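Local coordinates for beta-catenin homolog sys-1 (Caenorhabditis elegans, PDB 3C2G), which acts as a beta-catenin in Wnt asymmetry signalling, binding the TCF transcription factor POP-1 directly and activating or repressing target genes according to Wnt signals and its transcription-factor partners, at residues G184-N187 with P188-I192; K378-L382 with D383-D387; I526-L529 with L530-E534. One frame throughout, in Å; residues are numbered along the deposited sequence.

Interaction 1: G184-N187 with P188-I192; sequences GMIN and PAIFI
Asn-187 and Ala-189 meet where the loop turns into helix 189-198: Asn-187 OD1 accepts from Ala-189 N at 3.0 Å, a capping bond bent to 154°. The N-H lies in the plane of the amide C=O and on a lone pair of OD1. The carboxamide gets there because CG stands opposite the backbone N (chi1 -164°), swung to the side of the chain's carbonyl carbon. Asn-187 also gives its backbone oxygen, and Ile-190 N gives a hydrogen bond to Asn-187 O at 2.9 Å. Pro-188, between Asn-187 and Ala-189 in sequence, suits its place, since its ring nitrogen has no hydrogen to offer and its phi of -54° already fits a helical turn. Beside the polar turn, Ile-186 CG2 rests obliquely against Phe-191 CE2 at 3.8 Å, a branched chain packed beside a flat one. The loop is held from outside by a hydrogen bond between Ile-186 O and His-255 NE2, while Phe-141 of helix 134-150 packs on Asn-187, Ala-189 and Ile-190. Chemically, one residue uses a side-chain and a main-chain oxygen to satisfy two N-H groups at the helix start, where no preceding turn of this helix supplies acceptors, and the apolar pair ties the incoming loop to the helix.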
ATOM      1  N   GLY A 184      14.394  -7.853 -21.933  1.00 40.53           N
ATOM      2  CA  GLY A 184      15.801  -7.961 -21.559  1.00 41.68           C
ATOM      3  C   GLY A 184      16.571  -6.690 -21.871  1.00 42.74           C
ATOM      4  O   GLY A 184      17.622  -6.456 -21.289  1.00 42.10           O
HETATM    5  N   MSE A 185      16.034  -5.876 -22.791  1.00 44.42           N
HETATM    6  CA  MSE A 185      16.570  -4.541 -23.133  1.00 46.12           C
HETATM    7  C   MSE A 185      16.358  -3.476 -22.051  1.00 43.93           C
HETATM    8  O   MSE A 185      16.913  -2.388 -22.157  1.00 43.75           O
HETATM    9  CB  MSE A 185      15.915  -4.002 -24.416  1.00 49.85           C
HETATM   10  CG  MSE A 185      16.108  -4.842 -25.665  1.00 57.47           C
HETATM   11 SE   MSE A 185      17.947  -4.783 -26.325  1.00 80.55          SE
HETATM   12  CE  MSE A 185      17.795  -6.153 -27.747  1.00 65.77           C
ATOM     13  N   ILE A 186      15.542  -3.770 -21.038  1.00 41.39           N
ATOM     14  CA  ILE A 186      15.120  -2.749 -20.081  1.00 39.11           C
ATOM     15  C   ILE A 186      16.134  -2.594 -18.951  1.00 39.02           C
ATOM     16  O   ILE A 186      16.197  -3.420 -18.036  1.00 39.37           O
ATOM     17  CB  ILE A 186      13.684  -3.021 -19.517  1.00 38.91           C
ATOM     18  CG1 ILE A 186      12.674  -3.190 -20.651  1.00 37.11           C
ATOM     19  CG2 ILE A 186      13.228  -1.902 -18.585  1.00 36.73           C
ATOM     20  CD1 ILE A 186      11.321  -3.690 -20.205  1.00 37.93           C
ATOM     21  N   ASN A 187      16.942  -1.539 -19.025  1.00 37.86           N
ATOM     22  CA  ASN A 187      17.860  -1.202 -17.945  1.00 36.96           C
ATOM     23  C   ASN A 187      17.075  -0.807 -16.684  1.00 36.84           C
ATOM     24  O   ASN A 187      16.169   0.018 -16.756  1.00 36.98           O
ATOM     25  CB  ASN A 187      18.772  -0.050 -18.379  1.00 36.41           C
ATOM     26  CG  ASN A 187      19.988   0.100 -17.487  1.00 35.76           C
ATOM     27  OD1 ASN A 187      19.890   0.489 -16.319  1.00 34.33           O
ATOM     28  ND2 ASN A 187      21.150  -0.207 -18.037  1.00 36.84           N
ATOM     29  N   PRO A 188      17.422  -1.385 -15.524  1.00 37.12           N
ATOM     30  CA  PRO A 188      16.730  -1.061 -14.263  1.00 37.14           C
ATOM     31  C   PRO A 188      16.678   0.431 -13.937  1.00 37.45           C
ATOM     32  O   PRO A 188      15.705   0.896 -13.339  1.00 38.76           O
ATOM     33  CB  PRO A 188      17.561  -1.797 -13.207  1.00 37.26           C
ATOM     34  CG  PRO A 188      18.173  -2.933 -13.940  1.00 36.97           C
ATOM     35  CD  PRO A 188      18.472  -2.402 -15.326  1.00 37.14           C
ATOM     36  N   ALA A 189      17.711   1.173 -14.329  1.00 36.84           N
ATOM     37  CA  ALA A 189      17.763   2.616 -14.115  1.00 35.98           C
ATOM     38  C   ALA A 189      16.568   3.348 -14.717  1.00 35.52           C
ATOM     39  O   ALA A 189      16.186   4.403 -14.227  1.00 35.65           O
ATOM     40  CB  ALA A 189      19.060   3.189 -14.669  1.00 36.58           C
ATOM     41  N   ILE A 190      15.993   2.797 -15.782  1.00 34.94           N
ATOM     42  CA  ILE A 190      14.763   3.338 -16.347  1.00 35.82           C
ATOM     43  C   ILE A 190      13.660   3.436 -15.288  1.00 36.36           C
ATOM     44  O   ILE A 190      12.887   4.391 -15.289  1.00 36.75           O
ATOM     45  CB  ILE A 190      14.294   2.522 -17.561  1.00 36.27           C
ATOM     46  CG1 ILE A 190      15.180   2.857 -18.761  1.00 38.53           C
ATOM     47  CG2 ILE A 190      12.857   2.836 -17.913  1.00 34.33           C
ATOM     48  CD1 ILE A 190      15.371   1.716 -19.714  1.00 41.81           C
ATOM     49  N   PHE A 191      13.618   2.477 -14.366  1.00 36.13           N
ATOM     50  CA  PHE A 191      12.665   2.537 -13.268  1.00 36.27           C
ATOM     51  C   PHE A 191      13.029   3.600 -12.251  1.00 36.49           C
ATOM     52  O   PHE A 191      12.173   4.370 -11.826  1.00 36.92           O
ATOM     53  CB  PHE A 191      12.496   1.162 -12.605  1.00 35.71           C
ATOM     54  CG  PHE A 191      11.835   0.153 -13.501  1.00 35.56           C
ATOM     55  CD1 PHE A 191      10.455   0.160 -13.670  1.00 33.53           C
ATOM     56  CD2 PHE A 191      12.598  -0.781 -14.204  1.00 33.10           C
ATOM     57  CE1 PHE A 191       9.832  -0.768 -14.509  1.00 35.45           C
ATOM     58  CE2 PHE A 191      11.994  -1.706 -15.049  1.00 32.87           C
ATOM     59  CZ  PHE A 191      10.607  -1.706 -15.206  1.00 35.56           C
ATOM     60  N   ILE A 192      14.299   3.640 -11.862  1.00 37.23           N
ATOM     61  CA  ILE A 192      14.801   4.647 -10.916  1.00 37.10           C
ATOM     62  C   ILE A 192      14.417   6.064 -11.344  1.00 36.29           C
ATOM     63  O   ILE A 192      13.925   6.839 -10.532  1.00 37.15           O
ATOM     64  CB  ILE A 192      16.329   4.526 -10.735  1.00 37.58           C
ATOM     65  CG1 ILE A 192      16.702   3.120 -10.224  1.00 39.79           C
ATOM     66  CG2 ILE A 192      16.855   5.601  -9.799  1.00 37.86           C
ATOM     67  CD1 ILE A 192      16.025   2.708  -8.897  1.00 41.33           C
TER

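Interaction 2: K378-L382 with D383-D387; sequences KYPRL and DELTD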
ATOM      1  N   LYS A 378      -4.810 -20.185  13.169  1.00 42.75           N
ATOM      2  CA  LYS A 378      -3.410 -20.594  13.103  1.00 45.37           C
ATOM      3  C   LYS A 378      -2.487 -19.745  13.982  1.00 46.34           C
ATOM      4  O   LYS A 378      -1.376 -20.160  14.284  1.00 47.30           O
ATOM      5  CB  LYS A 378      -2.916 -20.605  11.648  1.00 45.75           C
ATOM      6  CG  LYS A 378      -2.631 -19.219  11.088  1.00 49.32           C
ATOM      7  CD  LYS A 378      -2.620 -19.199   9.565  1.00 53.85           C
ATOM      8  CE  LYS A 378      -1.204 -19.206   9.004  1.00 55.36           C
ATOM      9  NZ  LYS A 378      -1.253 -19.237   7.518  1.00 56.95           N
ATOM     10  N   TYR A 379      -2.943 -18.566  14.393  1.00 47.72           N
ATOM     11  CA  TYR A 379      -2.096 -17.644  15.154  1.00 49.01           C
ATOM     12  C   TYR A 379      -2.257 -17.783  16.653  1.00 50.85           C
ATOM     13  O   TYR A 379      -3.353 -18.071  17.138  1.00 51.32           O
ATOM     14  CB  TYR A 379      -2.343 -16.187  14.746  1.00 48.04           C
ATOM     15  CG  TYR A 379      -1.976 -15.905  13.321  1.00 46.51           C
ATOM     16  CD1 TYR A 379      -0.643 -15.866  12.923  1.00 44.79           C
ATOM     17  CD2 TYR A 379      -2.963 -15.698  12.359  1.00 44.52           C
ATOM     18  CE1 TYR A 379      -0.301 -15.622  11.608  1.00 43.78           C
ATOM     19  CE2 TYR A 379      -2.631 -15.457  11.044  1.00 43.77           C
ATOM     20  CZ  TYR A 379      -1.299 -15.418  10.678  1.00 45.07           C
ATOM     21  OH  TYR A 379      -0.965 -15.175   9.374  1.00 48.03           O
ATOM     22  N   PRO A 380      -1.166 -17.552  17.401  1.00 52.55           N
ATOM     23  CA  PRO A 380      -1.273 -17.569  18.852  1.00 53.92           C
ATOM     24  C   PRO A 380      -2.033 -16.335  19.321  1.00 55.20           C
ATOM     25  O   PRO A 380      -2.373 -15.475  18.505  1.00 55.67           O
ATOM     26  CB  PRO A 380       0.186 -17.503  19.312  1.00 53.64           C
ATOM     27  CG  PRO A 380       0.901 -16.828  18.212  1.00 53.42           C
ATOM     28  CD  PRO A 380       0.206 -17.247  16.950  1.00 52.79           C
ATOM     29  N   ARG A 381      -2.298 -16.257  20.620  1.00 56.26           N
ATOM     30  CA  ARG A 381      -2.890 -15.074  21.203  1.00 58.01           C
ATOM     31  C   ARG A 381      -1.933 -13.909  20.999  1.00 58.25           C
ATOM     32  O   ARG A 381      -0.715 -14.097  20.946  1.00 58.35           O
ATOM     33  CB  ARG A 381      -3.145 -15.284  22.695  1.00 57.85           C
ATOM     34  CG  ARG A 381      -4.039 -16.470  23.051  1.00 59.02           C
ATOM     35  CD  ARG A 381      -4.351 -16.464  24.555  1.00 60.99           C
ATOM     36  NE  ARG A 381      -3.157 -16.184  25.365  1.00 65.57           N
ATOM     37  CZ  ARG A 381      -2.386 -17.117  25.923  1.00 66.85           C
ATOM     38  NH1 ARG A 381      -1.320 -16.759  26.630  1.00 67.29           N
ATOM     39  NH2 ARG A 381      -2.679 -18.407  25.779  1.00 66.76           N
ATOM     40  N   LEU A 382      -2.481 -12.707  20.884  1.00 59.13           N
ATOM     41  CA  LEU A 382      -1.666 -11.518  20.658  1.00 60.30           C
ATOM     42  C   LEU A 382      -0.661 -11.272  21.779  1.00 61.65           C
ATOM     43  O   LEU A 382       0.423 -10.743  21.533  1.00 61.78           O
ATOM     44  CB  LEU A 382      -2.547 -10.285  20.450  1.00 60.08           C
ATOM     45  CG  LEU A 382      -3.487 -10.307  19.239  1.00 59.90           C
ATOM     46  CD1 LEU A 382      -4.444  -9.122  19.317  1.00 60.13           C
ATOM     47  CD2 LEU A 382      -2.726 -10.321  17.912  1.00 56.91           C
ATOM     48  N   ASP A 383      -1.016 -11.672  23.001  1.00 63.20           N
ATOM     49  CA  ASP A 383      -0.104 -11.536  24.143  1.00 64.49           C
ATOM     50  C   ASP A 383       1.135 -12.446  24.051  1.00 64.46           C
ATOM     51  O   ASP A 383       2.131 -12.197  24.716  1.00 64.94           O
ATOM     52  CB  ASP A 383      -0.838 -11.662  25.505  1.00 64.74           C
ATOM     53  CG  ASP A 383      -1.708 -12.922  25.619  1.00 67.35           C
ATOM     54  OD1 ASP A 383      -1.552 -13.861  24.804  1.00 68.34           O
ATOM     55  OD2 ASP A 383      -2.558 -12.974  26.543  1.00 69.02           O
ATOM     56  N   GLU A 384       1.076 -13.475  23.209  1.00 64.55           N
ATOM     57  CA  GLU A 384       2.203 -14.392  23.023  1.00 64.69           C
ATOM     58  C   GLU A 384       3.139 -13.997  21.875  1.00 64.20           C
ATOM     59  O   GLU A 384       3.942 -14.815  21.429  1.00 64.40           O
ATOM     60  CB  GLU A 384       1.707 -15.818  22.782  1.00 64.36           C
ATOM     61  CG  GLU A 384       0.960 -16.452  23.927  1.00 65.56           C
ATOM     62  CD  GLU A 384       0.647 -17.915  23.654  1.00 66.47           C
ATOM     63  OE1 GLU A 384      -0.520 -18.230  23.325  1.00 68.56           O
ATOM     64  OE2 GLU A 384       1.572 -18.750  23.750  1.00 69.03           O
ATOM     65  N   LEU A 385       3.037 -12.762  21.389  1.00 63.88           N
ATOM     66  CA  LEU A 385       3.902 -12.299  20.301  1.00 63.70           C
ATOM     67  C   LEU A 385       4.771 -11.139  20.761  1.00 64.14           C
ATOM     68  O   LEU A 385       4.258 -10.085  21.150  1.00 64.74           O
ATOM     69  CB  LEU A 385       3.085 -11.905  19.068  1.00 63.09           C
ATOM     70  CG  LEU A 385       2.315 -13.011  18.335  1.00 62.55           C
ATOM     71  CD1 LEU A 385       1.244 -12.405  17.437  1.00 60.85           C
ATOM     72  CD2 LEU A 385       3.239 -13.931  17.536  1.00 61.17           C
ATOM     73  N   THR A 386       6.088 -11.336  20.699  1.00 64.00           N
ATOM     74  CA  THR A 386       7.041 -10.412  21.327  1.00 63.63           C
ATOM     75  C   THR A 386       7.419  -9.219  20.448  1.00 63.12           C
ATOM     76  O   THR A 386       7.383  -8.074  20.908  1.00 62.99           O
ATOM     77  CB  THR A 386       8.319 -11.145  21.834  1.00 63.91           C
ATOM     78  OG1 THR A 386       8.874 -11.952  20.784  1.00 63.42           O
ATOM     79  CG2 THR A 386       7.990 -12.030  23.036  1.00 63.80           C
ATOM     80  N   ASP A 387       7.777  -9.484  19.195  1.00 62.31           N
ATOM     81  CA  ASP A 387       8.117  -8.412  18.265  1.00 61.97           C
ATOM     82  C   ASP A 387       6.878  -7.619  17.874  1.00 61.08           C
ATOM     83  O   ASP A 387       5.867  -8.190  17.461  1.00 60.80           O
ATOM     84  CB  ASP A 387       8.853  -8.937  17.025  1.00 62.65           C
ATOM     85  CG  ASP A 387       8.370 -10.316  16.576  1.00 66.17           C
ATOM     86  OD1 ASP A 387       7.824 -11.088  17.410  1.00 68.70           O
ATOM     87  OD2 ASP A 387       8.560 -10.637  15.379  1.00 67.73           O
TER
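Asp-383 reaches back to Arg-381 as the chain turns between two helices, and its OD1 accepts from Arg-381 NE at 2.9 Å, using the syn lone pair. A chi1 of 52° tucks the carboxylate between its own backbone N and carbonyl carbon, bringing it near the guanidinium edge in a bond bent to 139°, the two planes almost perpendicular; OD2 adds a weak bond to the same NE. Glu-384 comes next and takes a face: its OE1 lies 3.3 Å from Arg-381 NH2, well out of the guanidinium plane, so charge alone acts there. Its longer chain suits that reach, and the two carboxylates share one arginine in a salt-bridge network. The backbone closes the turn, with Glu-384 N bound to Arg-381 O at 3.0 Å. Leu-385 N makes a weak bond to Leu-382 O, while the branched end of Leu-385 lays CD2 against Pro-380 CG at 3.8 Å. The fixed ring of Pro-380 offers a rigid apolar surface, which Leu-385 crosses at about a right angle. The turn joins helix 368-377 to helix 388-409: Leu-382 and Leu-385 pack on Val-394 of the latter, Arg-381 touches Ser-445 of helix 437-448, and Leu-382 also reaches Leu-457 and Leu-460 of helix 457-472.

Interaction 3: I526-L529 with L530-E534; sequences ISLL and LVLME
Leu-528 and Leu-532 stand one turn apart on helix 515-535 of the armadillo domain, an all-helical superhelical fold, and are joined by backbone and side chain alike. The backbone bonds are regular alpha-helical i to i+4 links. Leu-530 N gives to Ile-526 O at 3.2 Å, and Val-531 N gives to Ser-527 O at 3.1 Å. Leu-532 N and Leu-528 O are 3.0 Å apart in a bond of 166°, and Met-533 N, in a selenomethionine, reaches Leu-529 O at the same length. All four carbonyl oxygens of 526-529 are thus satisfied within the helix, which suits a stretch whose side chains are largely apolar and packed against other helices. Helix 457-472 receives Leu-528 on Ile-469 and Leu-532 on Leu-472; helix 563-579 meets Leu-530 through Asn-568 and Val-572, while Val-542 of helix 539-544 lies against Leu-529, Leu-532 and Met-533. Leucine fits such a place because its branched end packs closely against side chains of several helices. With an alanine at Leu-532, Leu-528 would probably lose its apolar neighbour one turn on, and a gap would be likely to open toward Leu-472 and Val-542. Leu-528 CG, carried away from its own N by a chi1 of 177°, meets Leu-532 CD1 at 4.1 Å.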
ATOM      1  N   ILE A 526     -22.662  -1.392  23.450  1.00 31.84           N
ATOM      2  CA  ILE A 526     -24.040  -1.242  23.907  1.00 31.93           C
ATOM      3  C   ILE A 526     -24.947  -2.163  23.070  1.00 32.52           C
ATOM      4  O   ILE A 526     -25.820  -2.862  23.587  1.00 32.55           O
ATOM      5  CB  ILE A 526     -24.503   0.244  23.823  1.00 31.75           C
ATOM      6  CG1 ILE A 526     -23.611   1.152  24.682  1.00 31.05           C
ATOM      7  CG2 ILE A 526     -25.974   0.397  24.217  1.00 31.19           C
ATOM      8  CD1 ILE A 526     -23.280   0.611  26.068  1.00 30.43           C
ATOM      9  N   SER A 527     -24.689  -2.185  21.772  1.00 32.21           N
ATOM     10  CA  SER A 527     -25.540  -2.888  20.841  1.00 31.69           C
ATOM     11  C   SER A 527     -25.360  -4.398  20.966  1.00 31.45           C
ATOM     12  O   SER A 527     -26.306  -5.163  20.803  1.00 32.09           O
ATOM     13  CB  SER A 527     -25.250  -2.381  19.430  1.00 31.43           C
ATOM     14  OG  SER A 527     -25.663  -3.306  18.467  1.00 33.41           O
ATOM     15  N   LEU A 528     -24.150  -4.832  21.286  1.00 30.86           N
ATOM     16  CA  LEU A 528     -23.905  -6.253  21.494  1.00 29.60           C
ATOM     17  C   LEU A 528     -24.475  -6.760  22.835  1.00 30.03           C
ATOM     18  O   LEU A 528     -24.886  -7.919  22.940  1.00 30.58           O
ATOM     19  CB  LEU A 528     -22.412  -6.574  21.357  1.00 28.55           C
ATOM     20  CG  LEU A 528     -21.945  -8.010  21.609  1.00 27.12           C
ATOM     21  CD1 LEU A 528     -22.671  -9.012  20.740  1.00 23.40           C
ATOM     22  CD2 LEU A 528     -20.453  -8.120  21.405  1.00 28.61           C
ATOM     23  N   LEU A 529     -24.497  -5.914  23.857  1.00 29.88           N
ATOM     24  CA  LEU A 529     -25.067  -6.326  25.129  1.00 30.84           C
ATOM     25  C   LEU A 529     -26.579  -6.555  24.970  1.00 31.89           C
ATOM     26  O   LEU A 529     -27.124  -7.504  25.539  1.00 31.36           O
ATOM     27  CB  LEU A 529     -24.770  -5.320  26.226  1.00 30.67           C
ATOM     28  CG  LEU A 529     -23.306  -5.198  26.647  1.00 31.23           C
ATOM     29  CD1 LEU A 529     -23.149  -4.053  27.638  1.00 30.48           C
ATOM     30  CD2 LEU A 529     -22.760  -6.503  27.230  1.00 29.92           C
ATOM     31  N   LEU A 530     -27.222  -5.710  24.159  1.00 32.03           N
ATOM     32  CA  LEU A 530     -28.625  -5.873  23.776  1.00 32.89           C
ATOM     33  C   LEU A 530     -28.911  -7.179  23.028  1.00 34.26           C
ATOM     34  O   LEU A 530     -29.838  -7.931  23.383  1.00 34.77           O
ATOM     35  CB  LEU A 530     -29.078  -4.694  22.922  1.00 31.70           C
ATOM     36  CG  LEU A 530     -29.335  -3.426  23.731  1.00 34.35           C
ATOM     37  CD1 LEU A 530     -29.778  -2.316  22.818  1.00 34.15           C
ATOM     38  CD2 LEU A 530     -30.383  -3.677  24.843  1.00 35.95           C
ATOM     39  N   VAL A 531     -28.119  -7.432  21.991  1.00 34.73           N
ATOM     40  CA  VAL A 531     -28.257  -8.632  21.191  1.00 35.34           C
ATOM     41  C   VAL A 531     -28.105  -9.868  22.066  1.00 36.73           C
ATOM     42  O   VAL A 531     -28.919 -10.766  21.976  1.00 36.30           O
ATOM     43  CB  VAL A 531     -27.264  -8.644  19.999  1.00 35.04           C
ATOM     44  CG1 VAL A 531     -27.238  -9.987  19.349  1.00 33.31           C
ATOM     45  CG2 VAL A 531     -27.654  -7.580  18.971  1.00 33.98           C
ATOM     46  N   LEU A 532     -27.085  -9.894  22.930  1.00 39.17           N
ATOM     47  CA  LEU A 532     -26.867 -11.026  23.837  1.00 41.10           C
ATOM     48  C   LEU A 532     -28.061 -11.236  24.750  1.00 43.66           C
ATOM     49  O   LEU A 532     -28.479 -12.374  24.979  1.00 43.92           O
ATOM     50  CB  LEU A 532     -25.617 -10.832  24.687  1.00 40.26           C
ATOM     51  CG  LEU A 532     -24.262 -11.073  24.019  1.00 41.13           C
ATOM     52  CD1 LEU A 532     -23.165 -10.282  24.739  1.00 37.61           C
ATOM     53  CD2 LEU A 532     -23.918 -12.563  23.950  1.00 40.29           C
HETATM   54  N   MSE A 533     -28.610 -10.137  25.265  1.00 46.07           N
HETATM   55  CA  MSE A 533     -29.785 -10.210  26.118  1.00 50.20           C
HETATM   56  C   MSE A 533     -30.930 -10.909  25.399  1.00 49.66           C
HETATM   57  O   MSE A 533     -31.494 -11.868  25.924  1.00 50.00           O
HETATM   58  CB  MSE A 533     -30.199  -8.824  26.601  1.00 49.04           C
HETATM   59  CG  MSE A 533     -29.448  -8.380  27.823  1.00 50.43           C
HETATM   60 SE   MSE A 533     -29.668  -6.479  28.190  1.00 59.52          SE
HETATM   61  CE  MSE A 533     -29.037  -6.402  30.055  1.00 53.21           C
ATOM     62  N   GLU A 534     -31.223 -10.456  24.182  1.00 49.85           N
ATOM     63  CA  GLU A 534     -32.363 -10.942  23.419  1.00 50.52           C
ATOM     64  C   GLU A 534     -32.179 -12.346  22.822  1.00 50.93           C
ATOM     65  O   GLU A 534     -33.028 -13.223  22.996  1.00 50.79           O
ATOM     66  CB  GLU A 534     -32.706  -9.943  22.312  1.00 50.66           C
ATOM     67  CG  GLU A 534     -33.765 -10.433  21.339  1.00 51.91           C
ATOM     68  CD  GLU A 534     -34.642  -9.320  20.814  0.50 52.52           C
ATOM     69  OE1 GLU A 534     -34.179  -8.163  20.767  0.50 52.67           O
ATOM     70  OE2 GLU A 534     -35.802  -9.610  20.450  0.50 53.37           O
TER

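Overall arrangement
The three contacts follow one another along the chain without touching. Interactions 1 and 3 are buried and lie on opposite sides of the chain's centre, their centres about 59 Å apart, whereas interaction 2 is a surface contact whose centre is about 29 Å from that of interaction 3. Their chemistry follows their place: a polar side chain caps the start of a helix in 184-192, opposite charges gather on a surface turn in 378-387, and in 526-534 the backbone near the end of a long helix satisfies itself among apolar side chains. Interactions 2 and 3 share a neighbour, since both pack on helix 457-472, while interaction 1 packs on helices 134-150 and 251-270.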